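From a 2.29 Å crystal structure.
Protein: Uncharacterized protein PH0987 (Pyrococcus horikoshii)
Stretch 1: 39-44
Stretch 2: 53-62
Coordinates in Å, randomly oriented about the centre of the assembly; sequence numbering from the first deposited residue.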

# COMPACT_ATOMS: atom_id res chain seq x y z
N PRO A 39 28.32 4.26 2.62
CA PRO A 39 29.40 4.46 1.69
C PRO A 39 30.32 5.62 2.08
O PRO A 39 29.91 6.62 2.61
N GLU A 40 31.59 5.42 1.80
CA GLU A 40 32.70 6.24 2.27
C GLU A 40 32.62 7.63 1.69
O GLU A 40 33.14 8.56 2.27
N TRP A 41 31.92 7.75 0.57
CA TRP A 41 31.72 9.01 -0.11
C TRP A 41 30.53 9.85 0.37
O TRP A 41 30.31 10.94 -0.19
N LEU A 42 29.81 9.37 1.40
CA LEU A 42 28.49 9.97 1.86
C LEU A 42 28.72 11.23 2.64
O LEU A 42 29.42 11.21 3.68
N VAL A 43 28.09 12.31 2.22
CA VAL A 43 28.12 13.45 3.12
C VAL A 43 26.79 13.67 3.97
O VAL A 43 26.81 13.61 5.19
N GLU A 44 25.66 13.81 3.27
CA GLU A 44 24.44 14.14 3.90
C GLU A 44 23.29 13.43 3.15
O GLU A 44 23.41 13.12 1.96
N LEU A 53 17.44 13.84 -0.88
CA LEU A 53 18.62 14.50 -1.32
C LEU A 53 19.86 13.81 -0.83
O LEU A 53 19.96 13.48 0.30
N VAL A 54 20.76 13.55 -1.73
CA VAL A 54 21.95 12.86 -1.45
C VAL A 54 23.15 13.69 -1.90
O VAL A 54 23.27 14.14 -3.03
N ILE A 55 24.05 13.85 -0.96
CA ILE A 55 25.22 14.64 -1.17
C ILE A 55 26.48 13.92 -0.79
O ILE A 55 26.47 13.13 0.16
N TYR A 56 27.46 14.08 -1.66
CA TYR A 56 28.63 13.26 -1.79
C TYR A 56 29.89 14.07 -1.77
O TYR A 56 29.88 15.22 -2.08
N ASP A 57 30.98 13.44 -1.39
CA ASP A 57 32.25 14.14 -1.38
C ASP A 57 32.95 13.88 -2.71
O ASP A 57 33.39 12.77 -2.94
N PRO A 58 33.04 14.89 -3.59
CA PRO A 58 33.50 14.71 -4.97
C PRO A 58 34.97 14.26 -5.13
O PRO A 58 35.44 14.07 -6.28
N LEU A 59 35.69 14.13 -4.01
CA LEU A 59 37.08 13.73 -4.01
C LEU A 59 37.17 12.24 -3.77
O LEU A 59 38.23 11.62 -4.00
N LYS A 60 36.03 11.68 -3.32
CA LYS A 60 35.93 10.31 -2.82
C LYS A 60 35.27 9.42 -3.87
O LYS A 60 35.52 8.21 -3.93
N ALA A 61 34.37 10.00 -4.59
CA ALA A 61 33.54 9.23 -5.39
C ALA A 61 33.47 10.07 -6.55
O ALA A 61 33.28 11.23 -6.49
N SER A 62 33.45 9.48 -7.70
CA SER A 62 33.14 10.24 -8.87
C SER A 62 31.67 10.47 -9.09
O SER A 62 30.85 9.83 -8.52

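The apolar centre of the contact is Trp-41, which has the largest area covered by the opposite stretch, 103 Å². Its CA-to-CB bond points toward residues 53-62, and chi1 of 50° (p) with chi2 of -102° lays the indole along the second stretch, so that one residue reaches three apolar partners. The tightest is Ala-61, whose own CA-to-CB bond points back toward the first stretch: Trp-41 CB and Ala-61 CB lie 3.2 Å apart, a short separation for two carbons, which leaves no room between them. Further along the ring, Trp-41 CE3 is 3.6 Å from Tyr-56 CB, and Trp-41 CZ3 is 4.2 Å from Val-54 CG1, which sits at the ring edge, near its plane.

Val-54 (chi1 -167°, t) is also met by Leu-42. The CA-to-CB bond of Leu-42 points away from the second stretch, yet chi1 of -173° (t) and chi2 of 56° (p) bring its end nearer, with Leu-42 CD1 4.0 Å from Val-54 CG1. The CG1 methyl of Val-54 is thus shared by the indole and the leucine. Tyr-56 contributes mainly through its CB: its bond leaves CA sideways, and with chi1 of 70° (p) the phenol leads away from the contact.

A second apolar patch involves Ile-55, with 82 Å² covered. It adopts chi1 -66° (m) and chi2 163° (t), and its CG2 lies 3.8 Å from CG1 of Val-43. The CA-to-CB bond of Val-43 points toward the second stretch, with chi1 165° (t), and Val-43 CG2 reaches Asp-57 CB at 3.8 Å. Ile-55 and Glu-44 (chi1 -176°, t; chi2 153°, t) project from the same face of the sheet, which explains why Glu-44 CB approaches Ile-55 CD1 at 3.8 Å; Glu-44 OE2 is 3.9 Å from Ile-55 CD1, so the glutamate packs against that methyl through both ends.

Backbone hydrogen bonds hold these side chains in register. Ile-55 O accepts from both Val-43 N (2.7 Å, 151°) and Glu-44 N (3.3 Å, 160°), the signature of the beta bulge that shifts the register by one between Leu-42 and Glu-44. Ile-55 N returns a bond to Glu-44 O at 3.1 Å. Trp-41 O receives Asp-57 N at 2.9 Å and also a CA-H...O contact from Tyr-56 CA at 3.3 Å, anchoring the backbone from which the indole projects.

At the polar edge, charged groups contribute no salt bridge between the stretches. The CA-to-CB bond of Lys-60 points toward the first stretch, its CB 3.8 Å from Trp-41 CB, but with chi angles of -79° (m), -85° (m), -155° (t) and -57° (m) its end leads away; on the way, Lys-60 CE passes 3.8 Å from Glu-40 O. The CA-to-CB bond of Glu-40 itself points sideways, with chi1 of -101° between wells. Asp-57 (chi1 175°, t) turns its carboxylate to its own stretch, where OD2 accepts Leu-59 N at 2.9 Å (164°). Ser-62 lies beyond the contact at a helix N-cap, its side chain capping a backbone N just past the stretch.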

# COMPACT_ATOMS: atom_id res chain seq x y z
CB PRO A 39 28.69 4.66 0.37
CG PRO A 39 27.37 5.06 0.70
CD PRO A 39 27.03 4.57 2.02
CB GLU A 40 34.09 5.57 1.96
CG GLU A 40 34.69 4.87 3.21
CD GLU A 40 36.13 4.25 3.06
OE1 GLU A 40 36.61 3.63 4.08
OE2 GLU A 40 36.75 4.38 1.95
CB TRP A 41 31.63 8.83 -1.61
CG TRP A 41 30.67 7.78 -2.08
CD1 TRP A 41 30.98 6.52 -2.52
CD2 TRP A 41 29.21 7.90 -2.21
NE1 TRP A 41 29.82 5.84 -2.90
CE2 TRP A 41 28.73 6.65 -2.72
CE3 TRP A 41 28.27 8.92 -1.91
CZ2 TRP A 41 27.36 6.41 -2.95
CZ3 TRP A 41 26.89 8.65 -2.14
CH2 TRP A 41 26.46 7.41 -2.64
CB LEU A 42 27.61 9.03 2.76
CG LEU A 42 26.19 9.63 3.06
CD1 LEU A 42 25.46 9.95 1.74
CD2 LEU A 42 25.34 8.68 3.93
CB VAL A 43 28.71 14.65 2.37
CG1 VAL A 43 28.44 16.00 3.10
CG2 VAL A 43 30.23 14.38 2.08
CB GLU A 44 24.26 15.67 3.86
CG GLU A 44 22.99 16.19 4.61
CD GLU A 44 23.09 17.64 5.16
OE1 GLU A 44 22.50 17.86 6.27
OE2 GLU A 44 23.71 18.55 4.49
CB LEU A 53 18.59 15.97 -0.99
CG LEU A 53 19.69 16.83 -1.57
CD1 LEU A 53 19.61 16.95 -3.00
CD2 LEU A 53 19.76 18.12 -0.91
CB VAL A 54 22.03 11.45 -2.14
CG1 VAL A 54 23.20 10.63 -1.53
CG2 VAL A 54 20.74 10.71 -1.90
CB ILE A 55 25.15 15.85 -0.14
CG1 ILE A 55 23.96 16.77 -0.46
CG2 ILE A 55 26.44 16.68 -0.09
CD1 ILE A 55 23.61 17.65 0.67
CB TYR A 56 28.60 12.35 -3.02
CG TYR A 56 28.74 12.95 -4.41
CD1 TYR A 56 27.66 13.24 -5.18
CD2 TYR A 56 29.97 13.14 -4.98
CE1 TYR A 56 27.78 13.73 -6.39
CE2 TYR A 56 30.08 13.63 -6.23
CZ TYR A 56 28.98 13.93 -6.92
OH TYR A 56 29.07 14.42 -8.16
CB ASP A 57 33.10 13.63 -0.25
CG ASP A 57 34.50 14.26 -0.27
OD1 ASP A 57 35.21 14.12 0.74
OD2 ASP A 57 34.86 14.88 -1.29
CB PRO A 58 33.34 16.11 -5.59
CG PRO A 58 32.64 16.92 -4.60
CD PRO A 58 32.80 16.31 -3.27
CB LEU A 59 37.88 14.52 -2.94
CG LEU A 59 38.01 16.05 -3.21
CD1 LEU A 59 38.90 16.74 -2.21
CD2 LEU A 59 38.45 16.41 -4.65
CB LYS A 60 35.10 10.27 -1.53
CG LYS A 60 35.80 10.68 -0.26
CD LYS A 60 36.53 9.53 0.33
CE LYS A 60 36.69 9.74 1.85
NZ LYS A 60 37.37 11.00 2.23
CB ALA A 61 32.23 9.04 -4.79
CB SER A 62 33.82 9.62 -10.07
OG SER A 62 32.91 9.22 -11.04